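PDB 3IBY: Fe(2+) transporter FeoB from Legionella pneumophila, which probably transports ferrous iron across the inner membrane in a GTP-driven uptake system, this chain being its cytosolic GTPase and GDI region. Local coordinates for residues Val114-Met119 against Ile144-His149; Leu173-Ala178 against Ala239-Gln244. All coordinates share one frame; numbering follows the deposited sequence.

Contact 1: residues Val114-Met119 against Ile144-His149; sequences VVALNM and IPIQAH
Ala116 and Leu117 pair in parallel with Ile144 and Pro145 where the G4 motif (the NxxD signature) of the FeoB GTPase meets the G5 loop, at the edge of the domain's central sheet. Strand 143-145 is the last in the sheet, and two backbone bonds zip it to strand 113-118: Ile144 N to Val115 O at 2.7 Å and Leu117 N to Ile144 O at 2.8 Å. Ile146, the first residue after the strand, adds a third, from its N to Leu117 O at 2.9 Å. Ala116 and Ile144 share the face packed on Leu157 of helix 154-162; Leu117 and Pro145 point to the other. Ile146 also reaches back over the end of strand 113-118. Its CG1 sits between the backbone N and the carbonyl carbon (chi1 66°), which sets it against Asn118 CA at 3.7 Å, while CD1 touches both Asn118 CG and the CB of Ala116. The Asn118 amide is gripped from several directions. With CG anti to the backbone N (chi1 -165°), OD1 takes a nearly straight bond from Ala148 N at 3.1 Å (168° at the hydrogen), the N-H tilted from the plane of the Asn118 carbonyl, and a weak one from Met119 N. ND2 gives to Cys12 O in the P-loop and, at 2.6 Å from ND2, to a water. Asn118 thus ties the end of its own strand to two loops, the P-loop and that of Ile146-His149. Further out, Met119 SD lies obliquely to the His149 ring, and His149 NE2 is hydrogen-bonded to Asp121, the last residue of NxxD. Asn118 and Asp121, with Gln147 to His149, are predicted to bind GTP, consistent with the guanine-recognition corner formed by G4 and G5 in P-loop GTPases.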
ATOM      1  N   VAL A 114       6.990  -4.663   2.593  1.00 12.22           N
ATOM      2  CA  VAL A 114       8.375  -4.250   2.466  1.00 11.77           C
ATOM      3  C   VAL A 114       8.288  -3.054   1.482  1.00 11.75           C
ATOM      4  O   VAL A 114       7.513  -3.112   0.523  1.00 10.64           O
ATOM      5  CB  VAL A 114       9.221  -5.401   1.872  1.00 11.66           C
ATOM      6  CG1 VAL A 114       8.567  -5.901   0.600  1.00 12.00           C
ATOM      7  CG2 VAL A 114      10.627  -4.938   1.556  1.00 11.62           C
ATOM      8  N   VAL A 115       9.036  -1.976   1.737  1.00 11.80           N
ATOM      9  CA  VAL A 115       9.042  -0.824   0.849  1.00 11.72           C
ATOM     10  C   VAL A 115      10.280  -0.884  -0.016  1.00 11.81           C
ATOM     11  O   VAL A 115      11.382  -1.138   0.483  1.00 12.47           O
ATOM     12  CB  VAL A 115       9.006   0.468   1.611  1.00 11.74           C
ATOM     13  CG1 VAL A 115       9.183   1.636   0.666  1.00 12.85           C
ATOM     14  CG2 VAL A 115       7.708   0.581   2.312  1.00 11.14           C
ATOM     15  N   ALA A 116      10.068  -0.728  -1.322  1.00 11.73           N
ATOM     16  CA  ALA A 116      11.134  -0.631  -2.347  1.00 11.59           C
ATOM     17  C   ALA A 116      11.210   0.832  -2.720  1.00 11.95           C
ATOM     18  O   ALA A 116      10.266   1.349  -3.301  1.00 12.49           O
ATOM     19  CB  ALA A 116      10.783  -1.429  -3.569  1.00 10.27           C
ATOM     20  N   LEU A 117      12.293   1.516  -2.347  1.00 12.61           N
ATOM     21  CA  LEU A 117      12.362   2.985  -2.429  1.00 12.04           C
ATOM     22  C   LEU A 117      13.138   3.244  -3.685  1.00 11.56           C
ATOM     23  O   LEU A 117      14.349   3.161  -3.710  1.00  9.31           O
ATOM     24  CB  LEU A 117      13.068   3.527  -1.201  1.00 12.70           C
ATOM     25  CG  LEU A 117      12.777   4.899  -0.577  1.00 13.94           C
ATOM     26  CD1 LEU A 117      14.123   5.470  -0.190  1.00 10.69           C
ATOM     27  CD2 LEU A 117      11.999   5.853  -1.468  1.00 14.25           C
ATOM     28  N   ASN A 118      12.396   3.458  -4.758  1.00 12.38           N
ATOM     29  CA  ASN A 118      12.951   3.461  -6.100  1.00 13.56           C
ATOM     30  C   ASN A 118      13.405   4.886  -6.490  1.00 13.86           C
ATOM     31  O   ASN A 118      13.140   5.838  -5.780  1.00 14.30           O
ATOM     32  CB  ASN A 118      11.896   2.885  -7.060  1.00 13.59           C
ATOM     33  CG  ASN A 118      12.451   2.504  -8.429  1.00 15.17           C
ATOM     34  OD1 ASN A 118      13.677   2.395  -8.628  1.00 17.47           O
ATOM     35  ND2 ASN A 118      11.545   2.304  -9.392  1.00  9.90           N
ATOM     36  N   MET A 119      14.152   4.989  -7.585  1.00 14.45           N
ATOM     37  CA  MET A 119      14.539   6.254  -8.217  1.00 14.23           C
ATOM     38  C   MET A 119      15.462   7.064  -7.341  1.00 13.60           C
ATOM     39  O   MET A 119      15.433   8.316  -7.326  1.00 12.95           O
ATOM     40  CB  MET A 119      13.315   7.058  -8.570  1.00 14.75           C
ATOM     41  CG  MET A 119      12.248   6.280  -9.309  1.00 16.68           C
ATOM     42  SD  MET A 119      12.760   5.789 -10.943  1.00 18.19           S
ATOM     43  CE  MET A 119      11.178   5.755 -11.802  1.00 18.82           C
ATOM     44  N   ILE A 144      13.847  -0.465   1.483  1.00 10.19           N
ATOM     45  CA  ILE A 144      14.988  -0.976   0.735  1.00 10.22           C
ATOM     46  C   ILE A 144      15.194  -0.059  -0.445  1.00 10.54           C
ATOM     47  O   ILE A 144      14.379  -0.046  -1.375  1.00 11.36           O
ATOM     48  CB  ILE A 144      14.788  -2.437   0.240  1.00 10.37           C
ATOM     49  CG1 ILE A 144      14.578  -3.418   1.431  1.00 10.51           C
ATOM     50  CG2 ILE A 144      15.961  -2.871  -0.662  1.00  8.13           C
ATOM     51  CD1 ILE A 144      15.801  -3.711   2.316  1.00  7.40           C
ATOM     52  N   PRO A 145      16.254   0.745  -0.397  1.00 10.26           N
ATOM     53  CA  PRO A 145      16.600   1.650  -1.476  1.00 10.37           C
ATOM     54  C   PRO A 145      17.074   0.898  -2.707  1.00 10.63           C
ATOM     55  O   PRO A 145      17.921   0.009  -2.576  1.00 10.40           O
ATOM     56  CB  PRO A 145      17.765   2.450  -0.913  1.00 10.37           C
ATOM     57  CG  PRO A 145      17.781   2.196   0.547  1.00 10.27           C
ATOM     58  CD  PRO A 145      17.077   0.944   0.805  1.00 10.46           C
ATOM     59  N   ILE A 146      16.526   1.251  -3.874  1.00 10.75           N
ATOM     60  CA  ILE A 146      16.869   0.616  -5.165  1.00 11.09           C
ATOM     61  C   ILE A 146      16.933   1.574  -6.375  1.00 11.24           C
ATOM     62  O   ILE A 146      16.587   2.755  -6.295  1.00 10.46           O
ATOM     63  CB  ILE A 146      15.846  -0.499  -5.531  1.00 11.59           C
ATOM     64  CG1 ILE A 146      14.440   0.092  -5.791  1.00 12.37           C
ATOM     65  CG2 ILE A 146      15.785  -1.566  -4.432  1.00 11.15           C
ATOM     66  CD1 ILE A 146      13.489  -0.827  -6.536  1.00 12.83           C
ATOM     67  N   GLN A 147      17.399   1.036  -7.499  1.00 11.45           N
ATOM     68  CA  GLN A 147      17.281   1.679  -8.814  1.00 11.19           C
ATOM     69  C   GLN A 147      16.956   0.568  -9.800  1.00 11.60           C
ATOM     70  O   GLN A 147      17.839  -0.131 -10.311  1.00 10.77           O
ATOM     71  CB  GLN A 147      18.562   2.379  -9.220  1.00 11.22           C
ATOM     72  CG  GLN A 147      19.089   3.390  -8.232  1.00 12.30           C
ATOM     73  CD  GLN A 147      20.441   3.928  -8.634  1.00 10.68           C
ATOM     74  OE1 GLN A 147      21.272   4.210  -7.793  1.00 11.73           O
ATOM     75  NE2 GLN A 147      20.672   4.031  -9.918  1.00 10.49           N
ATOM     76  N   ALA A 148      15.661   0.374  -9.999  1.00 12.23           N
ATOM     77  CA  ALA A 148      15.176  -0.812 -10.636  1.00 12.62           C
ATOM     78  C   ALA A 148      15.711  -0.808 -12.039  1.00 13.04           C
ATOM     79  O   ALA A 148      16.177  -1.830 -12.543  1.00 13.25           O
ATOM     80  CB  ALA A 148      13.653  -0.810 -10.633  1.00 12.99           C
ATOM     81  N   HIS A 149      15.641   0.360 -12.671  1.00 13.29           N
ATOM     82  CA  HIS A 149      16.146   0.543 -14.053  1.00 13.27           C
ATOM     83  C   HIS A 149      17.621   0.140 -14.240  1.00 12.79           C
ATOM     84  O   HIS A 149      18.066  -0.091 -15.351  1.00 12.74           O
ATOM     85  CB  HIS A 149      15.882   1.992 -14.561  1.00 12.83           C
ATOM     86  CG  HIS A 149      16.371   3.066 -13.637  1.00 12.73           C
ATOM     87  ND1 HIS A 149      16.002   3.139 -12.313  1.00 12.57           N
ATOM     88  CD2 HIS A 149      17.196   4.117 -13.853  1.00 12.57           C
ATOM     89  CE1 HIS A 149      16.584   4.184 -11.754  1.00 11.78           C
ATOM     90  NE2 HIS A 149      17.330   4.785 -12.662  1.00  9.33           N
TER
HETATM   91  O   HOH W   1      12.850   1.976 -11.672  1.00  6.11           O

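Contact 2: residues Leu173-Ala178 against Ala239-Gln244; sequences LSLSVA and ADARYQ
Ser174 in an extended lead-in runs past one turn of helix 234-253, its CA 5.7 Å from that of Ala241, and no direct hydrogen bond links the two backbones. A water closes the gap instead: it accepts from Ser174 N at 3.1 Å and donates to Ala241 O. The chain comes close at Ala241, whose CB meets Ser174 O at 3.2 Å, and CD2 of Leu175 rests on the same methyl at 3.7 Å from Ala241 CB. Leu173 spreads its two methyls over Ala241 and Arg242. CD2 settles by Arg242 CA at 3.7 Å, close to the carbonyl oxygen of Ala241, while CD1 lies over one face of the Arg242 guanidinium, 3.8 Å above its plane and shifted toward the rim, about equally far from CZ, NH1 and NH2. The polar atoms of that group have partners beyond the contact: NH1 is hydrogen-bonded to Ser104 of helix 96-106, and NH2 forms a salt bridge with Glu108 just beyond that helix. Ser176 then N-caps helix 177-193, its OG bonded to Ala179 N. What results is the extended lead-in to an N-capped helix, 177-193, packed on helix 234-253 of the helical region that follows the G domain, with Arg242 of the long helix bonded on to Ser104 and Glu108 of the G domain itself.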
ATOM      1  N   LEU A 173      -2.548   7.787  13.820  1.00  6.47           N
ATOM      2  CA  LEU A 173      -3.168   8.982  13.241  1.00  6.07           C
ATOM      3  C   LEU A 173      -3.973   9.744  14.298  1.00  6.22           C
ATOM      4  O   LEU A 173      -4.629   9.150  15.164  1.00  5.97           O
ATOM      5  CB  LEU A 173      -4.107   8.603  12.073  1.00  5.71           C
ATOM      6  CG  LEU A 173      -3.492   7.907  10.854  1.00  4.42           C
ATOM      7  CD1 LEU A 173      -4.621   7.392   9.852  1.00  2.63           C
ATOM      8  CD2 LEU A 173      -2.497   8.828  10.196  1.00  2.00           C
ATOM      9  N   SER A 174      -3.945  11.068  14.222  1.00  6.13           N
ATOM     10  CA  SER A 174      -4.655  11.850  15.206  1.00  5.88           C
ATOM     11  C   SER A 174      -5.972  12.317  14.616  1.00  5.59           C
ATOM     12  O   SER A 174      -5.997  13.068  13.658  1.00  5.41           O
ATOM     13  CB  SER A 174      -3.807  13.016  15.667  1.00  5.85           C
ATOM     14  OG  SER A 174      -4.461  13.659  16.735  1.00  7.20           O
ATOM     15  N   LEU A 175      -7.076  11.845  15.175  1.00  5.47           N
ATOM     16  CA  LEU A 175      -8.376  12.271  14.699  1.00  5.40           C
ATOM     17  C   LEU A 175      -9.141  12.881  15.844  1.00  5.07           C
ATOM     18  O   LEU A 175      -8.859  12.605  17.021  1.00  5.05           O
ATOM     19  CB  LEU A 175      -9.162  11.090  14.089  1.00  5.51           C
ATOM     20  CG  LEU A 175      -8.693  10.533  12.714  1.00  6.02           C
ATOM     21  CD1 LEU A 175      -8.683   8.969  12.674  1.00  5.79           C
ATOM     22  CD2 LEU A 175      -9.490  11.118  11.519  1.00  5.45           C
ATOM     23  N   SER A 176     -10.104  13.715  15.485  1.00  4.59           N
ATOM     24  CA  SER A 176     -11.070  14.232  16.430  1.00  4.78           C
ATOM     25  C   SER A 176     -11.743  13.118  17.274  1.00  5.01           C
ATOM     26  O   SER A 176     -11.813  11.942  16.891  1.00  5.14           O
ATOM     27  CB  SER A 176     -12.099  15.100  15.708  1.00  4.34           C
ATOM     28  OG  SER A 176     -13.385  14.586  15.903  1.00  5.63           O
ATOM     29  N   VAL A 177     -12.189  13.500  18.455  1.00  4.92           N
ATOM     30  CA  VAL A 177     -12.773  12.560  19.369  1.00  5.16           C
ATOM     31  C   VAL A 177     -14.074  12.056  18.758  1.00  5.52           C
ATOM     32  O   VAL A 177     -14.375  10.861  18.824  1.00  5.95           O
ATOM     33  CB  VAL A 177     -13.025  13.230  20.758  1.00  4.91           C
ATOM     34  CG1 VAL A 177     -13.861  12.334  21.656  1.00  4.51           C
ATOM     35  CG2 VAL A 177     -11.696  13.571  21.419  1.00  4.28           C
ATOM     36  N   ALA A 178     -14.820  12.989  18.162  1.00  5.61           N
ATOM     37  CA  ALA A 178     -16.073  12.707  17.468  1.00  5.69           C
ATOM     38  C   ALA A 178     -15.817  11.685  16.381  1.00  5.83           C
ATOM     39  O   ALA A 178     -16.537  10.704  16.269  1.00  4.99           O
ATOM     40  CB  ALA A 178     -16.632  13.992  16.848  1.00  5.52           C
ATOM     41  N   ALA A 239      -8.726  11.818   5.501  1.00 12.77           N
ATOM     42  CA  ALA A 239      -7.688  12.269   4.547  1.00 12.43           C
ATOM     43  C   ALA A 239      -6.706  13.248   5.197  1.00 11.86           C
ATOM     44  O   ALA A 239      -5.499  13.150   4.968  1.00 12.14           O
ATOM     45  CB  ALA A 239      -8.318  12.911   3.290  1.00 11.72           C
ATOM     46  N   ASP A 240      -7.214  14.181   6.002  1.00 11.12           N
ATOM     47  CA  ASP A 240      -6.341  15.117   6.698  1.00 10.74           C
ATOM     48  C   ASP A 240      -5.479  14.422   7.748  1.00  9.92           C
ATOM     49  O   ASP A 240      -4.286  14.648   7.793  1.00 10.76           O
ATOM     50  CB  ASP A 240      -7.130  16.244   7.354  1.00 10.93           C
ATOM     51  CG  ASP A 240      -6.221  17.340   7.953  1.00 11.89           C
ATOM     52  OD1 ASP A 240      -5.279  17.812   7.275  1.00 10.85           O
ATOM     53  OD2 ASP A 240      -6.468  17.737   9.114  1.00 14.28           O
ATOM     54  N   ALA A 241      -6.053  13.577   8.584  1.00  8.27           N
ATOM     55  CA  ALA A 241      -5.244  12.940   9.594  1.00  7.72           C
ATOM     56  C   ALA A 241      -4.199  12.035   8.937  1.00  7.96           C
ATOM     57  O   ALA A 241      -3.075  11.894   9.423  1.00  7.87           O
ATOM     58  CB  ALA A 241      -6.092  12.177  10.550  1.00  7.07           C
ATOM     59  N   ARG A 242      -4.555  11.434   7.814  1.00  8.17           N
ATOM     60  CA  ARG A 242      -3.596  10.602   7.091  1.00  8.51           C
ATOM     61  C   ARG A 242      -2.466  11.458   6.557  1.00  8.55           C
ATOM     62  O   ARG A 242      -1.312  11.125   6.694  1.00  9.51           O
ATOM     63  CB  ARG A 242      -4.270   9.890   5.926  1.00  8.02           C
ATOM     64  CG  ARG A 242      -3.431   8.760   5.419  1.00  7.85           C
ATOM     65  CD  ARG A 242      -4.200   7.841   4.514  1.00  7.09           C
ATOM     66  NE  ARG A 242      -5.358   7.304   5.199  1.00  5.66           N
ATOM     67  CZ  ARG A 242      -5.346   6.247   5.988  1.00  3.91           C
ATOM     68  NH1 ARG A 242      -4.201   5.606   6.203  1.00  4.56           N
ATOM     69  NH2 ARG A 242      -6.476   5.847   6.585  1.00  2.41           N
ATOM     70  N   TYR A 243      -2.836  12.569   5.949  1.00  8.51           N
ATOM     71  CA  TYR A 243      -1.914  13.555   5.475  1.00  8.44           C
ATOM     72  C   TYR A 243      -0.995  14.127   6.576  1.00  8.13           C
ATOM     73  O   TYR A 243       0.172  14.340   6.353  1.00  7.92           O
ATOM     74  CB  TYR A 243      -2.707  14.696   4.813  1.00  8.37           C
ATOM     75  CG  TYR A 243      -1.876  15.934   4.610  1.00  8.99           C
ATOM     76  CD1 TYR A 243      -1.073  16.061   3.491  1.00  8.76           C
ATOM     77  CD2 TYR A 243      -1.841  16.967   5.572  1.00  9.60           C
ATOM     78  CE1 TYR A 243      -0.269  17.186   3.303  1.00  8.20           C
ATOM     79  CE2 TYR A 243      -1.031  18.105   5.379  1.00  7.75           C
ATOM     80  CZ  TYR A 243      -0.248  18.185   4.238  1.00  6.70           C
ATOM     81  OH  TYR A 243       0.577  19.240   3.992  1.00  6.98           O
ATOM     82  N   GLN A 244      -1.509  14.426   7.753  1.00  8.70           N
ATOM     83  CA  GLN A 244      -0.663  15.129   8.756  1.00  9.06           C
ATOM     84  C   GLN A 244       0.476  14.224   9.237  1.00  8.04           C
ATOM     85  O   GLN A 244       1.615  14.666   9.353  1.00  6.26           O
ATOM     86  CB  GLN A 244      -1.488  15.622   9.923  1.00  9.52           C
ATOM     87  CG  GLN A 244      -2.162  16.955   9.688  1.00 13.99           C
ATOM     88  CD  GLN A 244      -2.978  17.369  10.910  1.00 20.43           C
ATOM     89  OE1 GLN A 244      -3.974  16.702  11.254  1.00 25.45           O
ATOM     90  NE2 GLN A 244      -2.555  18.457  11.592  1.00 22.82           N
TER
HETATM   91  O   HOH W   2      -2.807  12.574  11.816  1.00  2.00           O

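How the contacts relate
From the N terminus the chain first builds most of the G domain sheet. Contact 1 then closes a short loop, 24 intervening residues that are mainly helix, and adds strand 143-145 to the sheet's edge. After this strand the chain leaves the sheet, passes helix 154-162 and opens contact 2, whose loop of 60 residues runs through helices 177-193, 197-209 and 219-229 before helix 234-253 returns. The two loops follow in series and neither nest nor cross; the centres of contact 1 and contact 2 lie about 29 Å apart. Contact 1 thus adds the last strand to the sheet of the G domain, whereas contact 2 ties the start of the helical region to its last long helix.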